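Local coordinates for protein separin (Saccharomyces cerevisiae, PDB 5U1T) that cleaves the MCD1/SCC1 subunit of cohesin as a caspase-like cysteine protease at anaphase onset, and is held inactive by securin for most of the cell cycle, at residues E598-L612 with L627-I641. Residues are numbered along the deposited sequence; the frame is centred on the assembly and turned at random.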
# COMPACT_ATOMS: atom_id res chain seq x y z
N GLU A 598 -29.41 -12.68 -14.52
CA GLU A 598 -28.35 -13.52 -15.04
C GLU A 598 -27.18 -13.61 -14.06
O GLU A 598 -26.91 -12.67 -13.30
CB GLU A 598 -27.87 -12.98 -16.38
CG GLU A 598 -26.63 -13.65 -16.94
CD GLU A 598 -26.19 -13.00 -18.23
OE1 GLU A 598 -24.96 -12.96 -18.49
OE2 GLU A 598 -27.09 -12.55 -18.98
N ARG A 599 -26.53 -14.77 -14.07
CA ARG A 599 -25.29 -15.00 -13.35
C ARG A 599 -24.22 -13.99 -13.73
O ARG A 599 -24.14 -13.53 -14.86
CB ARG A 599 -24.79 -16.41 -13.63
CG ARG A 599 -23.83 -16.94 -12.63
CD ARG A 599 -23.64 -18.43 -12.82
NE ARG A 599 -22.69 -18.92 -11.83
CZ ARG A 599 -21.36 -18.86 -11.96
NH1 ARG A 599 -20.58 -19.31 -10.97
NH2 ARG A 599 -20.81 -18.35 -13.07
N ILE A 600 -23.39 -13.65 -12.78
CA ILE A 600 -22.50 -12.57 -12.99
C ILE A 600 -21.22 -13.13 -13.51
O ILE A 600 -20.75 -14.12 -13.03
CB ILE A 600 -22.29 -11.79 -11.71
CG1 ILE A 600 -23.62 -11.22 -11.29
CG2 ILE A 600 -21.37 -10.63 -11.92
CD1 ILE A 600 -24.10 -10.19 -12.26
N SER A 601 -20.67 -12.47 -14.50
CA SER A 601 -19.37 -12.79 -15.07
C SER A 601 -18.22 -12.66 -14.12
O SER A 601 -18.28 -11.93 -13.17
CB SER A 601 -19.07 -11.94 -16.31
OG SER A 601 -19.92 -10.83 -16.48
N SER A 602 -17.14 -13.35 -14.41
CA SER A 602 -15.95 -13.20 -13.63
C SER A 602 -15.32 -11.96 -14.14
O SER A 602 -14.59 -11.31 -13.45
CB SER A 602 -15.04 -14.39 -13.81
OG SER A 602 -14.36 -14.31 -15.03
N PHE A 603 -15.63 -11.64 -15.37
CA PHE A 603 -15.16 -10.40 -15.95
C PHE A 603 -15.71 -9.21 -15.15
O PHE A 603 -15.02 -8.22 -14.91
CB PHE A 603 -15.59 -10.34 -17.41
CG PHE A 603 -15.13 -9.14 -18.15
CD1 PHE A 603 -13.79 -8.98 -18.47
CD2 PHE A 603 -16.04 -8.19 -18.58
CE1 PHE A 603 -13.37 -7.90 -19.21
CE2 PHE A 603 -15.61 -7.09 -19.30
CZ PHE A 603 -14.27 -6.95 -19.62
N GLU A 604 -16.96 -9.32 -14.72
CA GLU A 604 -17.55 -8.24 -13.96
C GLU A 604 -17.10 -8.25 -12.49
O GLU A 604 -16.80 -7.20 -11.93
CB GLU A 604 -19.07 -8.28 -14.06
CG GLU A 604 -19.69 -7.06 -13.45
CD GLU A 604 -21.17 -7.16 -13.37
OE1 GLU A 604 -21.75 -6.58 -12.43
OE2 GLU A 604 -21.78 -7.84 -14.23
N MET A 605 -17.06 -9.44 -11.88
CA MET A 605 -16.50 -9.66 -10.55
C MET A 605 -15.13 -9.03 -10.36
O MET A 605 -14.89 -8.31 -9.39
CB MET A 605 -16.39 -11.16 -10.24
CG MET A 605 -17.71 -11.89 -10.18
SD MET A 605 -18.67 -11.20 -8.82
CE MET A 605 -19.86 -10.14 -9.69
N ASP A 606 -14.23 -9.34 -11.28
CA ASP A 606 -12.88 -8.81 -11.22
C ASP A 606 -12.88 -7.33 -11.43
O ASP A 606 -12.03 -6.63 -10.89
CB ASP A 606 -11.99 -9.46 -12.29
CG ASP A 606 -11.80 -10.93 -12.06
OD1 ASP A 606 -12.23 -11.45 -10.99
OD2 ASP A 606 -11.22 -11.58 -12.97
N PHE A 607 -13.84 -6.85 -12.22
CA PHE A 607 -13.96 -5.43 -12.51
C PHE A 607 -14.29 -4.64 -11.24
O PHE A 607 -13.63 -3.63 -10.93
CB PHE A 607 -15.03 -5.18 -13.57
CG PHE A 607 -15.50 -3.76 -13.62
CD1 PHE A 607 -14.65 -2.75 -14.06
CD2 PHE A 607 -16.79 -3.42 -13.22
CE1 PHE A 607 -15.08 -1.43 -14.09
CE2 PHE A 607 -17.22 -2.11 -13.26
CZ PHE A 607 -16.36 -1.11 -13.69
N VAL A 608 -15.31 -5.11 -10.54
CA VAL A 608 -15.80 -4.50 -9.33
C VAL A 608 -14.71 -4.44 -8.27
O VAL A 608 -14.53 -3.40 -7.63
CB VAL A 608 -16.99 -5.26 -8.77
CG1 VAL A 608 -17.48 -4.62 -7.50
CG2 VAL A 608 -18.08 -5.29 -9.78
N LYS A 609 -13.99 -5.54 -8.09
CA LYS A 609 -12.87 -5.55 -7.17
C LYS A 609 -11.83 -4.50 -7.55
O LYS A 609 -11.35 -3.74 -6.70
CB LYS A 609 -12.23 -6.94 -7.10
CG LYS A 609 -13.05 -7.92 -6.27
CD LYS A 609 -13.11 -9.32 -6.88
CE LYS A 609 -11.73 -9.89 -7.21
NZ LYS A 609 -11.80 -11.37 -7.29
N MET A 610 -11.51 -4.41 -8.84
CA MET A 610 -10.54 -3.43 -9.32
C MET A 610 -11.05 -1.97 -9.18
O MET A 610 -10.26 -1.03 -9.13
CB MET A 610 -10.18 -3.74 -10.77
CG MET A 610 -8.88 -3.16 -11.27
SD MET A 610 -7.53 -2.95 -10.06
CE MET A 610 -7.31 -4.58 -9.28
N LEU A 611 -12.37 -1.81 -9.10
CA LEU A 611 -13.01 -0.50 -9.10
C LEU A 611 -13.05 0.06 -7.69
O LEU A 611 -12.75 1.24 -7.47
CB LEU A 611 -14.43 -0.58 -9.68
CG LEU A 611 -15.28 0.69 -9.73
CD1 LEU A 611 -14.65 1.73 -10.64
CD2 LEU A 611 -16.69 0.38 -10.17
N LEU A 612 -13.46 -0.80 -6.76
CA LEU A 612 -13.42 -0.52 -5.33
C LEU A 612 -12.00 -0.14 -4.93
O LEU A 612 -11.78 0.88 -4.26
CB LEU A 612 -13.88 -1.73 -4.53
CG LEU A 612 -15.35 -2.12 -4.56
CD1 LEU A 612 -15.57 -3.33 -3.71
CD2 LEU A 612 -16.21 -0.99 -4.06
N LEU A 627 -21.36 2.69 -3.83
CA LEU A 627 -21.07 1.46 -4.55
C LEU A 627 -21.18 0.27 -3.62
O LEU A 627 -21.96 -0.65 -3.89
CB LEU A 627 -19.68 1.51 -5.19
CG LEU A 627 -19.21 0.26 -5.93
CD1 LEU A 627 -20.30 -0.31 -6.84
CD2 LEU A 627 -18.00 0.58 -6.75
N SER A 628 -20.39 0.26 -2.55
CA SER A 628 -20.37 -0.87 -1.61
C SER A 628 -21.75 -1.21 -1.07
O SER A 628 -22.12 -2.39 -1.00
CB SER A 628 -19.44 -0.58 -0.43
OG SER A 628 -18.11 -0.94 -0.75
N LEU A 629 -22.50 -0.19 -0.68
CA LEU A 629 -23.83 -0.40 -0.15
C LEU A 629 -24.69 -1.03 -1.23
O LEU A 629 -25.41 -2.00 -0.99
CB LEU A 629 -24.46 0.90 0.35
CG LEU A 629 -23.89 1.58 1.61
CD1 LEU A 629 -24.76 2.76 1.98
CD2 LEU A 629 -23.76 0.61 2.78
N CYS A 630 -24.58 -0.50 -2.44
CA CYS A 630 -25.39 -0.99 -3.53
C CYS A 630 -25.09 -2.47 -3.85
O CYS A 630 -26.01 -3.26 -4.06
CB CYS A 630 -25.17 -0.12 -4.76
SG CYS A 630 -26.17 -0.65 -6.13
N ILE A 631 -23.81 -2.84 -3.86
CA ILE A 631 -23.40 -4.24 -4.00
C ILE A 631 -24.02 -5.12 -2.93
O ILE A 631 -24.66 -6.14 -3.23
CB ILE A 631 -21.87 -4.38 -3.92
CG1 ILE A 631 -21.20 -3.74 -5.14
CG2 ILE A 631 -21.46 -5.84 -3.75
CD1 ILE A 631 -19.73 -3.55 -4.98
N LYS A 632 -23.84 -4.73 -1.67
CA LYS A 632 -24.36 -5.49 -0.54
C LYS A 632 -25.87 -5.50 -0.57
O LYS A 632 -26.50 -6.22 0.19
CB LYS A 632 -23.88 -4.91 0.78
CG LYS A 632 -22.36 -4.84 0.93
CD LYS A 632 -21.98 -3.82 2.02
CE LYS A 632 -22.85 -4.01 3.26
NZ LYS A 632 -22.70 -5.37 3.87
N SER A 633 -26.43 -4.68 -1.44
CA SER A 633 -27.86 -4.66 -1.66
C SER A 633 -28.26 -5.74 -2.68
O SER A 633 -29.11 -6.59 -2.41
CB SER A 633 -28.31 -3.27 -2.10
OG SER A 633 -29.62 -3.29 -2.61
N LYS A 634 -27.62 -5.72 -3.85
CA LYS A 634 -27.86 -6.72 -4.89
C LYS A 634 -27.13 -8.03 -4.56
O LYS A 634 -26.49 -8.64 -5.42
CB LYS A 634 -27.40 -6.20 -6.25
CG LYS A 634 -27.77 -4.78 -6.58
CD LYS A 634 -29.26 -4.63 -6.74
CE LYS A 634 -29.61 -3.24 -7.25
NZ LYS A 634 -31.09 -3.11 -7.48
N GLU A 635 -27.23 -8.44 -3.31
CA GLU A 635 -26.64 -9.67 -2.80
C GLU A 635 -27.08 -10.97 -3.51
O GLU A 635 -26.33 -11.95 -3.56
CB GLU A 635 -26.96 -9.77 -1.32
CG GLU A 635 -26.47 -10.98 -0.61
CD GLU A 635 -26.59 -10.79 0.88
OE1 GLU A 635 -27.74 -10.89 1.41
OE2 GLU A 635 -25.55 -10.50 1.52
N LYS A 636 -28.31 -10.96 -4.04
CA LYS A 636 -28.84 -12.08 -4.81
C LYS A 636 -27.89 -12.53 -5.92
O LYS A 636 -27.91 -13.68 -6.33
CB LYS A 636 -30.20 -11.71 -5.43
CG LYS A 636 -30.92 -12.84 -6.19
CD LYS A 636 -32.28 -12.39 -6.72
CE LYS A 636 -32.95 -13.46 -7.57
NZ LYS A 636 -34.13 -12.94 -8.31
N TYR A 637 -27.04 -11.61 -6.38
CA TYR A 637 -26.17 -11.86 -7.51
C TYR A 637 -24.71 -11.66 -7.19
O TYR A 637 -23.83 -12.20 -7.86
CB TYR A 637 -26.56 -10.95 -8.67
CG TYR A 637 -27.96 -11.22 -9.18
CD1 TYR A 637 -29.06 -10.61 -8.59
CD2 TYR A 637 -28.18 -12.10 -10.23
CE1 TYR A 637 -30.35 -10.86 -9.05
CE2 TYR A 637 -29.45 -12.36 -10.69
CZ TYR A 637 -30.54 -11.74 -10.09
OH TYR A 637 -31.82 -11.99 -10.55
N TYR A 638 -24.44 -10.86 -6.16
CA TYR A 638 -23.08 -10.43 -5.93
C TYR A 638 -22.55 -10.93 -4.62
O TYR A 638 -21.59 -10.38 -4.07
CB TYR A 638 -23.00 -8.91 -6.00
CG TYR A 638 -23.24 -8.36 -7.39
CD1 TYR A 638 -22.18 -8.21 -8.28
CD2 TYR A 638 -24.52 -8.01 -7.82
CE1 TYR A 638 -22.39 -7.71 -9.55
CE2 TYR A 638 -24.74 -7.52 -9.10
CZ TYR A 638 -23.67 -7.37 -9.96
OH TYR A 638 -23.87 -6.86 -11.22
N SER A 639 -23.16 -12.00 -4.12
CA SER A 639 -22.83 -12.50 -2.79
C SER A 639 -21.37 -12.88 -2.68
O SER A 639 -20.77 -12.74 -1.61
CB SER A 639 -23.70 -13.71 -2.43
OG SER A 639 -23.04 -14.93 -2.73
N SER A 640 -20.78 -13.34 -3.79
CA SER A 640 -19.39 -13.81 -3.79
C SER A 640 -18.41 -12.66 -3.59
O SER A 640 -17.28 -12.84 -3.14
CB SER A 640 -19.07 -14.55 -5.10
OG SER A 640 -18.70 -13.67 -6.15
N ILE A 641 -18.87 -11.47 -3.93
CA ILE A 641 -18.00 -10.30 -3.96
C ILE A 641 -18.21 -9.42 -2.73
O ILE A 641 -17.38 -8.58 -2.42
CB ILE A 641 -18.26 -9.51 -5.24
CG1 ILE A 641 -16.99 -8.97 -5.81
CG2 ILE A 641 -19.26 -8.38 -5.01
CD1 ILE A 641 -17.28 -8.12 -6.99
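Two phenol hydroxyls meet at Glu604 OE1: Tyr638 OH donates to it across the contact, and Tyr585 OH of helix 578-590 bonds to the same oxygen, while Trp589 NE1 bonds to OE2. The modelled distance from Tyr638 OH to Glu604 OE1 is 2.5 Å, and OE1 lies at the ring's edge, in its plane, with carboxylate and ring turned 56° apart. An extended side chain, CG anti to the backbone N (chi1 -172°), carries the buried carboxylate to this cluster, whose three bonds would probably help to offset the cost of burying its charge, if it is ionised, and limit its rotation. Ile600 lies over one face of the Tyr638 ring, a CH-pi contact with CG1 4.2 Å from the ring centroid, and its CD1 reaches the phenol end. The Ile600 side chain crosses that of Tyr637 at about a right angle, CG1 3.9 Å from Tyr637 CB. A phenylalanine in place of Tyr638 would probably keep much of this ring packing but leave Glu604 OE1 without one of its two hydroxyl partners.

The bent chain of Met605 sets SD against Ile641 CD1 at 3.8 Å and beside Ser640 OG. Ile641 CD1 pushes between helix side chains, lying 3.4 Å from Val608 CB, while Ile641 CG1 crosses the aliphatic CG-CD part of Lys609 obliquely. Val608 CG1 meets Ile631 CD1 tip to tip at 3.5 Å. At the far end Leu627 CD2 nestles between the CD2 methyls of Leu611 and Leu612, the latter 3.6 Å away. Helices 602-612 and 627-633 run nearly antiparallel (151°), axes 11.9 Å apart, and residues 637-641 fold back against 598-612: an antiparallel helical hairpin within separase's alpha-helical region, away from the protease active site.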